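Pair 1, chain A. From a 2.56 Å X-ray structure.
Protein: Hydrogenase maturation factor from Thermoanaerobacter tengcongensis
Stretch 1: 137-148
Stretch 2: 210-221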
# COMPACT_ATOMS: atom_id res chain seq x y z
N SER A 137 -9.92 24.98 15.11
CA SER A 137 -9.36 23.84 15.85
C SER A 137 -10.51 23.01 16.41
O SER A 137 -11.53 23.59 16.79
CB SER A 137 -8.46 24.37 16.99
OG SER A 137 -8.46 23.51 18.12
N ILE A 138 -10.34 21.69 16.48
CA ILE A 138 -11.37 20.81 17.10
C ILE A 138 -11.61 21.10 18.57
O ILE A 138 -12.53 20.53 19.15
CB ILE A 138 -11.07 19.26 17.02
CG1 ILE A 138 -9.58 18.98 16.79
CG2 ILE A 138 -11.97 18.54 16.02
CD1 ILE A 138 -8.75 19.20 18.01
N LYS A 139 -10.77 21.94 19.17
CA LYS A 139 -10.91 22.34 20.57
C LYS A 139 -11.76 23.60 20.79
O LYS A 139 -11.99 24.00 21.93
CB LYS A 139 -9.52 22.56 21.19
CG LYS A 139 -8.88 21.28 21.70
CD LYS A 139 -7.36 21.42 21.85
CE LYS A 139 -6.67 21.26 20.50
NZ LYS A 139 -5.25 21.71 20.56
N ASN A 140 -12.23 24.21 19.71
CA ASN A 140 -12.79 25.57 19.75
C ASN A 140 -14.30 25.68 19.92
O ASN A 140 -14.83 26.79 19.99
CB ASN A 140 -12.35 26.38 18.52
CG ASN A 140 -10.92 26.91 18.63
OD1 ASN A 140 -10.24 26.70 19.64
ND2 ASN A 140 -10.46 27.59 17.58
N ALA A 141 -15.01 24.56 19.98
CA ALA A 141 -16.45 24.61 20.16
C ALA A 141 -16.85 24.97 21.60
O ALA A 141 -16.35 24.37 22.56
CB ALA A 141 -17.08 23.30 19.72
N LYS A 142 -17.72 25.97 21.73
CA LYS A 142 -18.33 26.38 23.00
C LYS A 142 -19.84 26.15 22.95
O LYS A 142 -20.43 26.22 21.87
CB LYS A 142 -18.07 27.87 23.31
CG LYS A 142 -16.62 28.35 23.24
CD LYS A 142 -15.74 27.79 24.36
CE LYS A 142 -14.32 28.35 24.27
NZ LYS A 142 -13.28 27.41 24.80
N PRO A 143 -20.49 25.88 24.11
CA PRO A 143 -21.95 25.74 24.13
C PRO A 143 -22.65 27.00 23.59
O PRO A 143 -22.30 28.11 23.98
CB PRO A 143 -22.26 25.56 25.61
CG PRO A 143 -21.02 25.00 26.19
CD PRO A 143 -19.90 25.64 25.44
N GLY A 144 -23.62 26.80 22.70
CA GLY A 144 -24.28 27.92 22.04
C GLY A 144 -23.92 28.04 20.57
O GLY A 144 -24.62 28.71 19.80
N ASP A 145 -22.81 27.41 20.17
CA ASP A 145 -22.37 27.40 18.78
C ASP A 145 -23.32 26.57 17.94
O ASP A 145 -24.00 25.67 18.45
CB ASP A 145 -20.97 26.78 18.66
CG ASP A 145 -19.87 27.69 19.17
OD1 ASP A 145 -20.05 28.93 19.19
OD2 ASP A 145 -18.81 27.16 19.55
N ILE A 146 -23.35 26.87 16.64
CA ILE A 146 -24.21 26.17 15.68
C ILE A 146 -23.37 25.25 14.80
O ILE A 146 -22.25 25.58 14.43
CB ILE A 146 -25.00 27.18 14.80
CG1 ILE A 146 -25.87 28.11 15.68
CG2 ILE A 146 -25.83 26.46 13.73
CD1 ILE A 146 -26.99 27.43 16.47
N VAL A 147 -23.93 24.08 14.49
CA VAL A 147 -23.26 23.11 13.66
C VAL A 147 -23.92 23.09 12.30
O VAL A 147 -25.14 22.95 12.19
CB VAL A 147 -23.34 21.70 14.27
CG1 VAL A 147 -22.40 20.74 13.55
CG2 VAL A 147 -22.98 21.75 15.74
N LEU A 148 -23.11 23.22 11.25
CA LEU A 148 -23.57 23.11 9.88
C LEU A 148 -22.83 22.01 9.13
O LEU A 148 -21.70 21.64 9.48
CB LEU A 148 -23.39 24.45 9.15
CG LEU A 148 -24.18 25.65 9.67
CD1 LEU A 148 -23.41 26.41 10.73
CD2 LEU A 148 -24.51 26.57 8.52
N TYR A 210 -18.21 13.44 17.62
CA TYR A 210 -17.57 12.85 18.79
C TYR A 210 -16.17 13.41 19.02
O TYR A 210 -15.76 13.60 20.16
CB TYR A 210 -17.50 11.33 18.68
CG TYR A 210 -18.70 10.63 19.27
CD1 TYR A 210 -18.77 10.35 20.64
CD2 TYR A 210 -19.77 10.25 18.48
CE1 TYR A 210 -19.88 9.71 21.19
CE2 TYR A 210 -20.89 9.60 19.02
CZ TYR A 210 -20.93 9.34 20.38
OH TYR A 210 -22.03 8.71 20.92
N GLU A 211 -15.46 13.67 17.92
CA GLU A 211 -14.13 14.25 18.01
C GLU A 211 -14.21 15.70 18.49
O GLU A 211 -13.37 16.14 19.27
CB GLU A 211 -13.41 14.18 16.66
CG GLU A 211 -12.86 12.79 16.34
CD GLU A 211 -12.65 12.53 14.84
OE1 GLU A 211 -13.11 13.35 14.01
OE2 GLU A 211 -12.03 11.50 14.51
N ILE A 212 -15.24 16.42 18.03
CA ILE A 212 -15.48 17.78 18.49
C ILE A 212 -15.83 17.75 19.97
O ILE A 212 -15.30 18.55 20.75
CB ILE A 212 -16.60 18.49 17.69
CG1 ILE A 212 -16.22 18.66 16.22
CG2 ILE A 212 -16.91 19.83 18.32
CD1 ILE A 212 -17.40 18.98 15.30
N SER A 213 -16.72 16.84 20.36
CA SER A 213 -17.11 16.65 21.76
C SER A 213 -15.95 16.35 22.69
O SER A 213 -15.80 16.99 23.74
CB SER A 213 -18.15 15.54 21.89
OG SER A 213 -19.46 16.06 21.75
N LYS A 214 -15.14 15.37 22.32
CA LYS A 214 -13.99 14.97 23.11
C LYS A 214 -13.04 16.15 23.32
O LYS A 214 -12.73 16.52 24.46
CB LYS A 214 -13.26 13.79 22.44
CG LYS A 214 -12.13 13.19 23.25
CD LYS A 214 -11.39 12.11 22.46
CE LYS A 214 -10.12 11.67 23.19
NZ LYS A 214 -9.40 10.55 22.50
N MET A 215 -12.62 16.77 22.22
CA MET A 215 -11.56 17.78 22.26
C MET A 215 -12.00 19.14 22.77
O MET A 215 -11.24 19.82 23.46
CB MET A 215 -10.89 17.90 20.89
CG MET A 215 -10.17 16.62 20.43
SD MET A 215 -8.61 16.29 21.29
CE MET A 215 -9.15 15.34 22.69
N SER A 216 -13.22 19.55 22.43
CA SER A 216 -13.77 20.80 22.93
C SER A 216 -14.34 20.64 24.33
O SER A 216 -14.54 21.63 25.03
CB SER A 216 -14.85 21.35 21.98
OG SER A 216 -14.27 21.97 20.84
N GLY A 217 -14.59 19.40 24.74
CA GLY A 217 -15.19 19.13 26.04
C GLY A 217 -16.62 19.63 26.10
O GLY A 217 -17.02 20.28 27.08
N VAL A 218 -17.39 19.34 25.05
CA VAL A 218 -18.78 19.77 24.93
C VAL A 218 -19.65 18.63 24.40
O VAL A 218 -19.16 17.54 24.12
CB VAL A 218 -18.92 20.98 23.97
CG1 VAL A 218 -18.17 22.21 24.49
CG2 VAL A 218 -18.46 20.61 22.55
N GLY A 219 -20.94 18.90 24.26
CA GLY A 219 -21.85 17.97 23.60
C GLY A 219 -22.42 18.58 22.34
O GLY A 219 -22.27 19.77 22.10
N ILE A 220 -23.05 17.75 21.51
CA ILE A 220 -23.64 18.22 20.26
C ILE A 220 -25.00 17.58 20.00
O ILE A 220 -25.15 16.35 20.08
CB ILE A 220 -22.71 18.01 19.02
CG1 ILE A 220 -21.37 18.73 19.23
CG2 ILE A 220 -23.37 18.55 17.75
CD1 ILE A 220 -20.43 18.68 18.05
N LYS A 221 -25.96 18.43 19.70
CA LYS A 221 -27.27 17.98 19.35
C LYS A 221 -27.57 18.26 17.91
O LYS A 221 -27.50 19.38 17.46
CB LYS A 221 -28.30 18.64 20.23
CG LYS A 221 -29.70 18.15 19.99
CD LYS A 221 -30.57 18.42 21.17
CE LYS A 221 -30.40 17.39 22.25
NZ LYS A 221 -31.62 16.59 22.44

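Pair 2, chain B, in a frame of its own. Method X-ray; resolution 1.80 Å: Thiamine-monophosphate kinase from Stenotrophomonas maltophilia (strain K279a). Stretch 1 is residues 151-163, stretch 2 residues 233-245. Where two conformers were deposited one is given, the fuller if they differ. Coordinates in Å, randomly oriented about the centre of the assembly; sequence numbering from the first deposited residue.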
# COMPACT_ATOMS: atom_id res chain seq x y z
N LEU B 151 -2.97 11.78 -18.35
CA LEU B 151 -3.73 11.11 -19.39
C LEU B 151 -4.98 10.50 -18.79
O LEU B 151 -4.98 10.03 -17.63
CB LEU B 151 -2.91 10.01 -20.07
CG LEU B 151 -1.61 10.47 -20.74
CD1 LEU B 151 -0.79 9.24 -21.07
CD2 LEU B 151 -1.97 11.24 -21.98
N ARG B 152 -6.03 10.45 -19.59
CA ARG B 152 -7.35 10.02 -19.14
C ARG B 152 -7.93 9.03 -20.12
O ARG B 152 -7.49 8.93 -21.27
CB ARG B 152 -8.30 11.22 -18.98
CG ARG B 152 -7.89 12.20 -17.88
CD ARG B 152 -8.83 13.38 -17.87
NE ARG B 152 -10.22 12.97 -17.64
CZ ARG B 152 -10.78 12.86 -16.43
NH1 ARG B 152 -10.09 13.12 -15.33
NH2 ARG B 152 -12.06 12.48 -16.33
N ARG B 153 -8.92 8.27 -19.65
CA ARG B 153 -9.61 7.29 -20.48
C ARG B 153 -10.83 7.84 -21.21
O ARG B 153 -11.37 7.16 -22.09
CB ARG B 153 -10.07 6.10 -19.62
CG ARG B 153 -8.96 5.37 -18.90
CD ARG B 153 -9.53 4.31 -17.96
NE ARG B 153 -8.46 3.54 -17.32
CZ ARG B 153 -8.66 2.46 -16.57
NH1 ARG B 153 -9.90 2.02 -16.37
NH2 ARG B 153 -7.63 1.82 -16.02
N ASP B 154 -11.29 9.05 -20.86
CA ASP B 154 -12.59 9.53 -21.29
C ASP B 154 -12.52 10.57 -22.39
O ASP B 154 -13.54 11.19 -22.73
CB ASP B 154 -13.38 10.07 -20.09
CG ASP B 154 -12.75 11.31 -19.48
OD1 ASP B 154 -11.55 11.56 -19.71
OD2 ASP B 154 -13.44 12.05 -18.75
N ARG B 155 -11.36 10.76 -23.03
CA ARG B 155 -11.21 11.86 -23.96
C ARG B 155 -10.90 11.41 -25.39
O ARG B 155 -10.42 12.21 -26.19
CB ARG B 155 -10.13 12.83 -23.46
CG ARG B 155 -10.59 13.53 -22.18
CD ARG B 155 -9.68 14.66 -21.76
NE ARG B 155 -10.27 15.42 -20.66
CZ ARG B 155 -9.57 16.13 -19.78
NH1 ARG B 155 -8.24 16.17 -19.85
NH2 ARG B 155 -10.20 16.79 -18.81
N ALA B 156 -11.21 10.16 -25.73
CA ALA B 156 -11.10 9.76 -27.13
C ALA B 156 -12.06 10.61 -27.97
O ALA B 156 -13.14 10.99 -27.51
CB ALA B 156 -11.43 8.28 -27.29
N GLN B 157 -11.64 10.95 -29.19
CA GLN B 157 -12.41 11.81 -30.08
C GLN B 157 -12.81 11.03 -31.33
O GLN B 157 -12.05 10.18 -31.81
CB GLN B 157 -11.60 13.04 -30.50
CG GLN B 157 -11.25 13.95 -29.33
CD GLN B 157 -12.49 14.47 -28.65
OE1 GLN B 157 -13.36 15.08 -29.29
NE2 GLN B 157 -12.60 14.22 -27.34
N LEU B 158 -13.99 11.34 -31.85
CA LEU B 158 -14.41 10.75 -33.12
C LEU B 158 -13.35 11.00 -34.18
O LEU B 158 -12.80 12.10 -34.28
CB LEU B 158 -15.76 11.34 -33.55
CG LEU B 158 -16.94 11.08 -32.59
CD1 LEU B 158 -18.24 11.60 -33.17
CD2 LEU B 158 -17.07 9.60 -32.26
N GLY B 159 -13.07 9.97 -34.98
CA GLY B 159 -12.03 10.05 -35.98
C GLY B 159 -10.62 9.72 -35.52
O GLY B 159 -9.71 9.64 -36.36
N ASP B 160 -10.39 9.51 -34.22
CA ASP B 160 -9.05 9.16 -33.74
C ASP B 160 -8.60 7.82 -34.32
O ASP B 160 -9.40 6.91 -34.55
CB ASP B 160 -9.02 9.05 -32.21
CG ASP B 160 -8.97 10.39 -31.51
OD1 ASP B 160 -8.91 11.44 -32.19
OD2 ASP B 160 -8.98 10.38 -30.26
N ASP B 161 -7.29 7.70 -34.54
CA ASP B 161 -6.68 6.38 -34.67
C ASP B 161 -6.53 5.75 -33.28
O ASP B 161 -6.34 6.44 -32.28
CB ASP B 161 -5.29 6.47 -35.30
CG ASP B 161 -5.31 7.00 -36.72
OD1 ASP B 161 -6.25 6.65 -37.47
OD2 ASP B 161 -4.36 7.74 -37.10
N ILE B 162 -6.57 4.42 -33.24
CA ILE B 162 -6.24 3.65 -32.05
C ILE B 162 -4.85 3.05 -32.25
O ILE B 162 -4.56 2.51 -33.33
CB ILE B 162 -7.28 2.54 -31.79
CG1 ILE B 162 -8.69 3.14 -31.67
CG2 ILE B 162 -6.96 1.77 -30.50
CD1 ILE B 162 -9.76 2.06 -31.48
N TRP B 163 -4.01 3.14 -31.22
CA TRP B 163 -2.63 2.66 -31.25
C TRP B 163 -2.37 1.76 -30.06
O TRP B 163 -3.00 1.89 -29.02
CB TRP B 163 -1.61 3.81 -31.18
CG TRP B 163 -1.63 4.76 -32.35
CD1 TRP B 163 -2.50 5.80 -32.54
CD2 TRP B 163 -0.74 4.76 -33.46
NE1 TRP B 163 -2.20 6.44 -33.72
CE2 TRP B 163 -1.12 5.83 -34.30
CE3 TRP B 163 0.35 3.97 -33.83
CZ2 TRP B 163 -0.45 6.13 -35.50
CZ3 TRP B 163 1.02 4.26 -35.02
CH2 TRP B 163 0.61 5.33 -35.84
N GLY B 233 -12.21 -1.26 -24.07
CA GLY B 233 -13.59 -1.09 -23.63
C GLY B 233 -13.78 0.03 -22.64
O GLY B 233 -14.80 0.73 -22.67
N HIS B 234 -12.83 0.21 -21.72
CA HIS B 234 -12.91 1.35 -20.80
C HIS B 234 -12.81 2.68 -21.55
O HIS B 234 -13.52 3.63 -21.23
CB HIS B 234 -11.81 1.27 -19.74
CG HIS B 234 -11.86 0.04 -18.90
ND1 HIS B 234 -13.04 -0.52 -18.47
CD2 HIS B 234 -10.86 -0.74 -18.41
CE1 HIS B 234 -12.77 -1.60 -17.76
NE2 HIS B 234 -11.46 -1.76 -17.70
N ILE B 235 -11.93 2.77 -22.55
CA ILE B 235 -11.87 4.01 -23.32
C ILE B 235 -13.19 4.27 -24.04
O ILE B 235 -13.72 5.39 -24.02
CB ILE B 235 -10.69 3.99 -24.32
CG1 ILE B 235 -9.36 4.02 -23.58
CG2 ILE B 235 -10.76 5.22 -25.24
CD1 ILE B 235 -8.15 4.14 -24.51
N ALA B 236 -13.74 3.24 -24.68
CA ALA B 236 -14.97 3.41 -25.44
C ALA B 236 -16.11 3.86 -24.54
O ALA B 236 -16.86 4.80 -24.86
CB ALA B 236 -15.31 2.10 -26.14
N ALA B 237 -16.26 3.19 -23.39
CA ALA B 237 -17.35 3.52 -22.47
C ALA B 237 -17.16 4.91 -21.86
O ALA B 237 -18.07 5.74 -21.90
CB ALA B 237 -17.43 2.45 -21.38
N ARG B 238 -15.97 5.20 -21.33
CA ARG B 238 -15.77 6.48 -20.67
C ARG B 238 -15.83 7.64 -21.66
O ARG B 238 -16.30 8.73 -21.29
CB ARG B 238 -14.42 6.46 -19.93
CG ARG B 238 -14.36 5.38 -18.85
CD ARG B 238 -14.89 5.88 -17.51
NE ARG B 238 -13.93 6.84 -16.97
CZ ARG B 238 -14.14 8.15 -16.92
NH1 ARG B 238 -15.28 8.65 -17.34
NH2 ARG B 238 -13.20 8.95 -16.44
N SER B 239 -15.41 7.44 -22.91
CA SER B 239 -15.45 8.49 -23.92
C SER B 239 -16.77 8.57 -24.67
O SER B 239 -16.96 9.49 -25.46
CB SER B 239 -14.30 8.30 -24.93
OG SER B 239 -13.01 8.30 -24.29
N ASN B 240 -17.69 7.62 -24.45
CA ASN B 240 -19.00 7.60 -25.14
C ASN B 240 -18.85 7.47 -26.66
O ASN B 240 -19.49 8.20 -27.43
CB ASN B 240 -19.84 8.83 -24.78
CG ASN B 240 -21.31 8.71 -25.21
OD1 ASN B 240 -21.91 7.63 -25.15
ND2 ASN B 240 -21.91 9.82 -25.62
N VAL B 241 -18.01 6.52 -27.09
CA VAL B 241 -17.71 6.33 -28.51
C VAL B 241 -17.64 4.84 -28.81
O VAL B 241 -17.56 4.01 -27.91
CB VAL B 241 -16.40 7.00 -28.94
CG1 VAL B 241 -16.46 8.51 -28.73
CG2 VAL B 241 -15.21 6.35 -28.18
N ALA B 242 -17.63 4.52 -30.10
CA ALA B 242 -17.26 3.17 -30.51
C ALA B 242 -15.77 3.10 -30.79
O ALA B 242 -15.15 4.06 -31.28
CB ALA B 242 -18.02 2.74 -31.78
N ALA B 243 -15.20 1.95 -30.48
CA ALA B 243 -13.83 1.62 -30.86
C ALA B 243 -13.86 0.45 -31.83
O ALA B 243 -14.51 -0.57 -31.57
CB ALA B 243 -12.99 1.27 -29.63
N HIS B 244 -13.20 0.61 -32.97
CA HIS B 244 -13.17 -0.44 -33.98
C HIS B 244 -11.73 -0.94 -34.06
O HIS B 244 -10.81 -0.14 -34.20
CB HIS B 244 -13.66 0.08 -35.32
CG HIS B 244 -15.16 0.25 -35.38
ND1 HIS B 244 -15.99 -0.72 -35.87
CD2 HIS B 244 -15.96 1.26 -34.97
CE1 HIS B 244 -17.25 -0.31 -35.79
NE2 HIS B 244 -17.25 0.89 -35.23
N VAL B 245 -11.55 -2.26 -33.93
CA VAL B 245 -10.23 -2.90 -33.98
C VAL B 245 -10.15 -3.77 -35.21
O VAL B 245 -11.02 -4.62 -35.45
CB VAL B 245 -9.97 -3.75 -32.72
CG1 VAL B 245 -8.67 -4.54 -32.90
CG2 VAL B 245 -9.90 -2.89 -31.49
O HOH W 1 -15.80 11.57 -17.80
O HOH W 2 -15.78 11.48 -26.67

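Packing solutions are often divided into positions that the backbone fixes and positions that it leaves free, and these two pairs illustrate the division well. In each, a loop that runs into a strand lies against the last turns of a helix and the strand that follows it. The central fourteen residues superpose with an RMSD of 0.4 Å, although pair 1 buries 500 Å² between its stretches and pair 2 buries 613 Å².

The fixed part centres on a serine near the end of the helix, A:Ser216 in pair 1 and B:Ser239 in pair 2, whose side-chain centres fall 0.2 Å apart. In pair 1 the hydroxyl bridges the loop backbone: A:Ser216 OG donates to A:Ile138 O at 2.8 Å and accepts from A:Ala141 N at 2.8 Å. In pair 2, B:Ala156 N likewise donates to B:Ser239 OG at 3.0 Å, and B:Ser239 OG lies 3.0 Å from B:Arg153 O, although its proton has another acceptor within reach. Because the loop contributes only main-chain atoms to these contacts, the residues that carry them can vary.

One that does not vary is the alanine, A:Ala141 or B:Ala156, which points toward the other stretch. Its methyl packs on the isoleucine of the helix at the same distance in both pairs, A:Ala141 CB to A:Ile212 CG2 and B:Ala156 CB to B:Ile235 CG2 at 3.7 Å. The matched valines, both in rotamer m, also point toward the loop. A:Val218 CG1 meets A:Pro143 CD at 4.0 Å, whereas B:Val241 CG1 meets B:Leu158 CD2 at 3.7 Å; a proline ring and a leucine side chain thus pack on matched valines.

A marked change of chemistry lies around the serine. In pair 1, A:Ile138 CD1 rests 3.8 Å from A:Met215 CB, an apolar contact. At the matched positions pair 2 has B:Arg153 and B:Arg238. B:Arg153 extends along the helix until its NH1 is 3.6 Å from B:His234 CD2, while B:Arg238 turns to the next loop position, where B:Asp154 replaces A:Lys139. There B:Asp154 CB lies over one face of the B:Arg238 guanidinium, and a long salt bridge joins B:Asp154 OD2 to B:Arg238 NH2 at 3.9 Å. Water 1 links the same two side chains, donating to B:Asp154 OD2 at 2.6 Å and accepting from B:Arg238 NH1 at 3.0 Å. The aspartate also pairs with B:Arg152, its OD2 2.8 Å from B:Arg152 NH2, and so carries the balancing charge beside two like-charged groups, with B:Arg152 NH2 and B:Arg238 NH2 3.7 Å apart.

Where the strands meet, bulk is redistributed. A:Val147 CG2 touches A:Ile220 CG2 at 3.8 Å; in pair 2 the larger residue of the two is in stretch 1, and B:Ile162 CD1 reaches B:Ala243 CB at the same 3.8 Å. The example shows a serine and an alanine kept in place while neighbouring positions differ, apolar in one pair and charged in the other.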